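Local structure of MYB21 (Trichomonas vaginalis, 3OSG) at residues Arg82-Ile87 and His98-Trp103. The protein binds promoter DNA through its R2R3 Myb domain, the part described here, and probably regulates transcription by RNA polymerase II in the nucleus. Numbering follows the deposited sequence.
Sequences RQWAII and HIKNRW. With nucleotides of chain C; nucleotides of chain B.
Trp84 sets CG beside its backbone N (chi1 -50°), and chi2 of 120° turns the indole under Lys100. Lys100 CB sits squarely over the five-membered ring of Trp84 in a CH-pi contact, 3.5 Å from the ring centroid. Arg82 O lies above the opposite face of the indole, toward its rim. At the benzo side, Trp84 CE3 is packed tightly against Ile99 CG2, 3.2 Å away, and Trp84 CH2 reaches Trp103 CD1 at 3.8 Å, the six-membered ring of Trp84 and the five-membered ring of Trp103 lying oblique to each other. Ile87 and Ile99 meet more loosely through their CG2 methyls, and Ile77 of helix 67-80 touches Trp84, Ile87 and Trp103. Helices 84-88 and 96-109 form the helix-turn-helix of a Myb-like DNA-binding domain, with helix 96-109 as the recognition helix, whose Lys100 and Asn101 read base edges. The DNA backbone meets the indole at its edge. Trp84 NE1 gives a nearly straight hydrogen bond, 2.8 Å long, to OP2 of DG6 of chain C, an oxygen that also accepts a longer bond from Arg82 NH2. Arg82 NE binds OP1 of the same phosphate at 2.9 Å, and Trp84 CZ2 lies over the centre of one face of the Arg82 guanidinium. Beyond CG the Lys100 chain runs extended until chi4 (67°) turns NZ, which donates to O6 of DG6 of chain C at 2.9 Å and also to its N7. On the other strand, Asn101 OD1 accepts from N6 of DA5 of chain B, and Asn101 ND2 donates to its N7 at 2.9 Å.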
loop_
_atom_site.group_PDB
_atom_site.type_symbol
_atom_site.label_atom_id
_atom_site.label_comp_id
_atom_site.label_asym_id
_atom_site.label_seq_id
_atom_site.Cartn_x
_atom_site.Cartn_y
_atom_site.Cartn_z
ATOM N N ARG A 82 16.742 -7.367 -2.545
ATOM C CA ARG A 82 15.664 -6.392 -2.714
ATOM C C ARG A 82 14.458 -6.899 -3.499
ATOM O O ARG A 82 13.925 -6.175 -4.337
ATOM C CB ARG A 82 16.209 -5.128 -3.374
ATOM C CG ARG A 82 17.351 -4.487 -2.595
ATOM C CD ARG A 82 17.982 -3.366 -3.386
ATOM N NE ARG A 82 17.065 -2.239 -3.551
ATOM C CZ ARG A 82 16.956 -1.230 -2.689
ATOM N NH1 ARG A 82 17.703 -1.209 -1.592
ATOM N NH2 ARG A 82 16.098 -0.241 -2.919
ATOM N N GLN A 83 14.033 -8.129 -3.227
ATOM C CA GLN A 83 12.884 -8.714 -3.920
ATOM C C GLN A 83 11.666 -8.574 -3.035
ATOM O O GLN A 83 11.260 -9.508 -2.347
ATOM C CB GLN A 83 13.139 -10.182 -4.244
ATOM C CG GLN A 83 14.340 -10.406 -5.133
ATOM C CD GLN A 83 14.521 -11.873 -5.461
ATOM O OE1 GLN A 83 14.147 -12.326 -6.541
ATOM N NE2 GLN A 83 15.082 -12.631 -4.518
ATOM N N TRP A 84 11.086 -7.381 -3.050
ATOM C CA TRP A 84 10.138 -7.006 -2.021
ATOM C C TRP A 84 8.874 -7.829 -2.053
ATOM O O TRP A 84 8.333 -8.157 -1.001
ATOM C CB TRP A 84 9.821 -5.517 -2.102
ATOM C CG TRP A 84 11.039 -4.628 -2.151
ATOM C CD1 TRP A 84 11.380 -3.756 -3.149
ATOM C CD2 TRP A 84 12.072 -4.532 -1.166
ATOM N NE1 TRP A 84 12.551 -3.112 -2.834
ATOM C CE2 TRP A 84 13.000 -3.575 -1.625
ATOM C CE3 TRP A 84 12.299 -5.157 0.068
ATOM C CZ2 TRP A 84 14.136 -3.232 -0.899
ATOM C CZ3 TRP A 84 13.432 -4.819 0.787
ATOM C CH2 TRP A 84 14.336 -3.865 0.299
ATOM N N ALA A 85 8.394 -8.146 -3.258
ATOM C CA ALA A 85 7.171 -8.927 -3.441
ATOM C C ALA A 85 7.313 -10.354 -2.895
ATOM O O ALA A 85 6.389 -10.895 -2.293
ATOM C CB ALA A 85 6.788 -8.970 -4.921
ATOM N N ILE A 86 8.475 -10.957 -3.107
ATOM C CA ILE A 86 8.767 -12.250 -2.502
ATOM C C ILE A 86 8.773 -12.134 -0.992
ATOM O O ILE A 86 8.104 -12.898 -0.299
ATOM C CB ILE A 86 10.126 -12.775 -2.963
ATOM C CG1 ILE A 86 10.014 -13.279 -4.406
ATOM C CG2 ILE A 86 10.613 -13.882 -2.041
ATOM C CD1 ILE A 86 11.256 -14.004 -4.916
ATOM N N ILE A 87 9.520 -11.159 -0.488
ATOM C CA ILE A 87 9.663 -10.976 0.941
ATOM C C ILE A 87 8.326 -10.740 1.619
ATOM O O ILE A 87 8.107 -11.215 2.732
ATOM C CB ILE A 87 10.628 -9.823 1.254
ATOM C CG1 ILE A 87 12.041 -10.221 0.842
ATOM C CG2 ILE A 87 10.605 -9.505 2.724
ATOM C CD1 ILE A 87 13.026 -9.112 0.917
ATOM N N HIS A 98 4.652 -1.751 1.526
ATOM C CA HIS A 98 4.964 -1.571 2.939
ATOM C C HIS A 98 6.367 -2.074 3.274
ATOM O O HIS A 98 7.112 -1.420 4.016
ATOM C CB HIS A 98 3.921 -2.248 3.846
ATOM C CG HIS A 98 2.500 -1.958 3.466
ATOM N ND1 HIS A 98 2.016 -0.678 3.292
ATOM C CD2 HIS A 98 1.456 -2.787 3.226
ATOM C CE1 HIS A 98 0.739 -0.730 2.958
ATOM N NE2 HIS A 98 0.375 -1.998 2.907
ATOM N N ILE A 99 6.730 -3.228 2.735
ATOM C CA ILE A 99 8.050 -3.790 3.001
ATOM C C ILE A 99 9.175 -2.864 2.542
ATOM O O ILE A 99 10.135 -2.630 3.287
ATOM C CB ILE A 99 8.232 -5.208 2.367
ATOM C CG1 ILE A 99 7.855 -6.306 3.363
ATOM C CG2 ILE A 99 9.678 -5.428 1.949
ATOM C CD1 ILE A 99 6.393 -6.391 3.723
ATOM N N LYS A 100 9.076 -2.328 1.329
ATOM C CA LYS A 100 10.149 -1.457 0.847
ATOM C C LYS A 100 10.204 -0.083 1.565
ATOM O O LYS A 100 11.285 0.453 1.784
ATOM C CB LYS A 100 10.217 -1.363 -0.691
ATOM C CG LYS A 100 9.113 -0.595 -1.410
ATOM C CD LYS A 100 9.330 -0.672 -2.928
ATOM C CE LYS A 100 8.198 0.014 -3.685
ATOM N NZ LYS A 100 8.212 1.491 -3.438
ATOM N N ASN A 101 9.058 0.458 1.977
ATOM C CA ASN A 101 9.080 1.644 2.843
ATOM C C ASN A 101 9.767 1.354 4.187
ATOM O O ASN A 101 10.550 2.163 4.699
ATOM C CB ASN A 101 7.658 2.181 3.101
ATOM C CG ASN A 101 7.118 3.005 1.932
ATOM O OD1 ASN A 101 7.875 3.611 1.169
ATOM N ND2 ASN A 101 5.806 3.036 1.801
ATOM N N ARG A 102 9.460 0.197 4.756
ATOM C CA ARG A 102 9.987 -0.164 6.064
ATOM C C ARG A 102 11.485 -0.405 6.032
ATOM O O ARG A 102 12.159 -0.196 7.040
ATOM C CB ARG A 102 9.281 -1.395 6.616
ATOM C CG ARG A 102 9.590 -1.656 8.064
ATOM C CD ARG A 102 9.052 -0.556 8.948
ATOM N NE ARG A 102 9.437 -0.801 10.332
ATOM C CZ ARG A 102 9.228 0.041 11.337
ATOM N NH1 ARG A 102 8.641 1.209 11.128
ATOM N NH2 ARG A 102 9.622 -0.287 12.558
ATOM N N TRP A 103 12.010 -0.838 4.888
ATOM C CA TRP A 103 13.444 -1.047 4.783
ATOM C C TRP A 103 14.201 0.271 4.922
ATOM O O TRP A 103 15.275 0.318 5.508
ATOM C CB TRP A 103 13.840 -1.735 3.482
ATOM C CG TRP A 103 15.332 -1.755 3.321
ATOM C CD1 TRP A 103 16.064 -1.160 2.330
ATOM C CD2 TRP A 103 16.276 -2.385 4.202
ATOM N NE1 TRP A 103 17.407 -1.386 2.541
ATOM C CE2 TRP A 103 17.562 -2.134 3.682
ATOM C CE3 TRP A 103 16.158 -3.119 5.387
ATOM C CZ2 TRP A 103 18.726 -2.606 4.303
ATOM C CZ3 TRP A 103 17.319 -3.596 6.000
ATOM C CH2 TRP A 103 18.579 -3.335 5.453
ATOM P P DG C 6 14.183 -1.215 -5.911
ATOM O OP1 DG C 6 15.538 -1.796 -5.982
ATOM O OP2 DG C 6 13.509 -1.132 -4.610
ATOM O "O5'" DG C 6 14.249 0.195 -6.605
ATOM C "C5'" DG C 6 14.799 0.279 -7.912
ATOM C "C4'" DG C 6 14.555 1.640 -8.539
ATOM O "O4'" DG C 6 13.138 1.967 -8.628
ATOM C "C3'" DG C 6 15.214 2.790 -7.794
ATOM O "O3'" DG C 6 15.735 3.646 -8.822
ATOM C "C2'" DG C 6 14.050 3.388 -6.999
ATOM C "C1'" DG C 6 12.852 3.166 -7.925
ATOM N N9 DG C 6 11.580 2.895 -7.252
ATOM C C8 DG C 6 11.376 1.927 -6.316
ATOM N N7 DG C 6 10.148 1.856 -5.891
ATOM C C5 DG C 6 9.480 2.846 -6.595
ATOM C C6 DG C 6 8.110 3.231 -6.531
ATOM O O6 DG C 6 7.218 2.717 -5.824
ATOM N N1 DG C 6 7.834 4.285 -7.409
ATOM C C2 DG C 6 8.794 4.861 -8.229
ATOM N N2 DG C 6 8.408 5.856 -9.032
ATOM N N3 DG C 6 10.071 4.501 -8.283
ATOM C C4 DG C 6 10.350 3.486 -7.448
ATOM P P DC C 5 9.916 -6.479 -6.666
ATOM O OP1 DC C 5 11.004 -7.477 -6.658
ATOM O OP2 DC C 5 8.958 -6.412 -5.549
ATOM O "O5'" DC C 5 10.485 -5.013 -6.923
ATOM C "C5'" DC C 5 11.360 -4.807 -7.996
ATOM C "C4'" DC C 5 11.648 -3.336 -8.077
ATOM O "O4'" DC C 5 10.443 -2.657 -8.510
ATOM C "C3'" DC C 5 12.066 -2.683 -6.752
ATOM O "O3'" DC C 5 13.276 -1.978 -7.002
ATOM C "C2'" DC C 5 10.910 -1.737 -6.436
ATOM C "C1'" DC C 5 10.414 -1.412 -7.845
ATOM N N1 DC C 5 9.024 -0.893 -7.886
ATOM C C2 DC C 5 8.718 0.183 -8.706
ATOM O O2 DC C 5 9.632 0.668 -9.365
ATOM N N3 DC C 5 7.438 0.645 -8.742
ATOM C C4 DC C 5 6.502 0.069 -7.984
ATOM N N4 DC C 5 5.257 0.536 -8.027
ATOM C C5 DC C 5 6.795 -1.042 -7.146
ATOM C C6 DC C 5 8.057 -1.479 -7.123
ATOM P P DA B 5 1.799 4.775 4.322
ATOM O OP1 DA B 5 1.047 4.749 5.578
ATOM O OP2 DA B 5 2.342 3.530 3.736
ATOM O "O5'" DA B 5 0.871 5.481 3.227
ATOM C "C5'" DA B 5 0.341 6.754 3.533
ATOM C "C4'" DA B 5 0.053 7.511 2.260
ATOM O "O4'" DA B 5 1.312 7.880 1.638
ATOM C "C3'" DA B 5 -0.706 6.718 1.194
ATOM O "O3'" DA B 5 -1.511 7.629 0.464
ATOM C "C2'" DA B 5 0.403 6.159 0.313
ATOM C "C1'" DA B 5 1.442 7.271 0.371
ATOM N N9 DA B 5 2.820 6.785 0.306
ATOM C C8 DA B 5 3.319 5.663 0.902
ATOM N N7 DA B 5 4.600 5.460 0.684
ATOM C C5 DA B 5 4.977 6.537 -0.084
ATOM C C6 DA B 5 6.219 6.914 -0.626
ATOM N N6 DA B 5 7.333 6.194 -0.449
ATOM N N1 DA B 5 6.276 8.048 -1.342
ATOM C C2 DA B 5 5.157 8.768 -1.494
ATOM N N3 DA B 5 3.925 8.504 -1.030
ATOM C C4 DA B 5 3.895 7.368 -0.328
#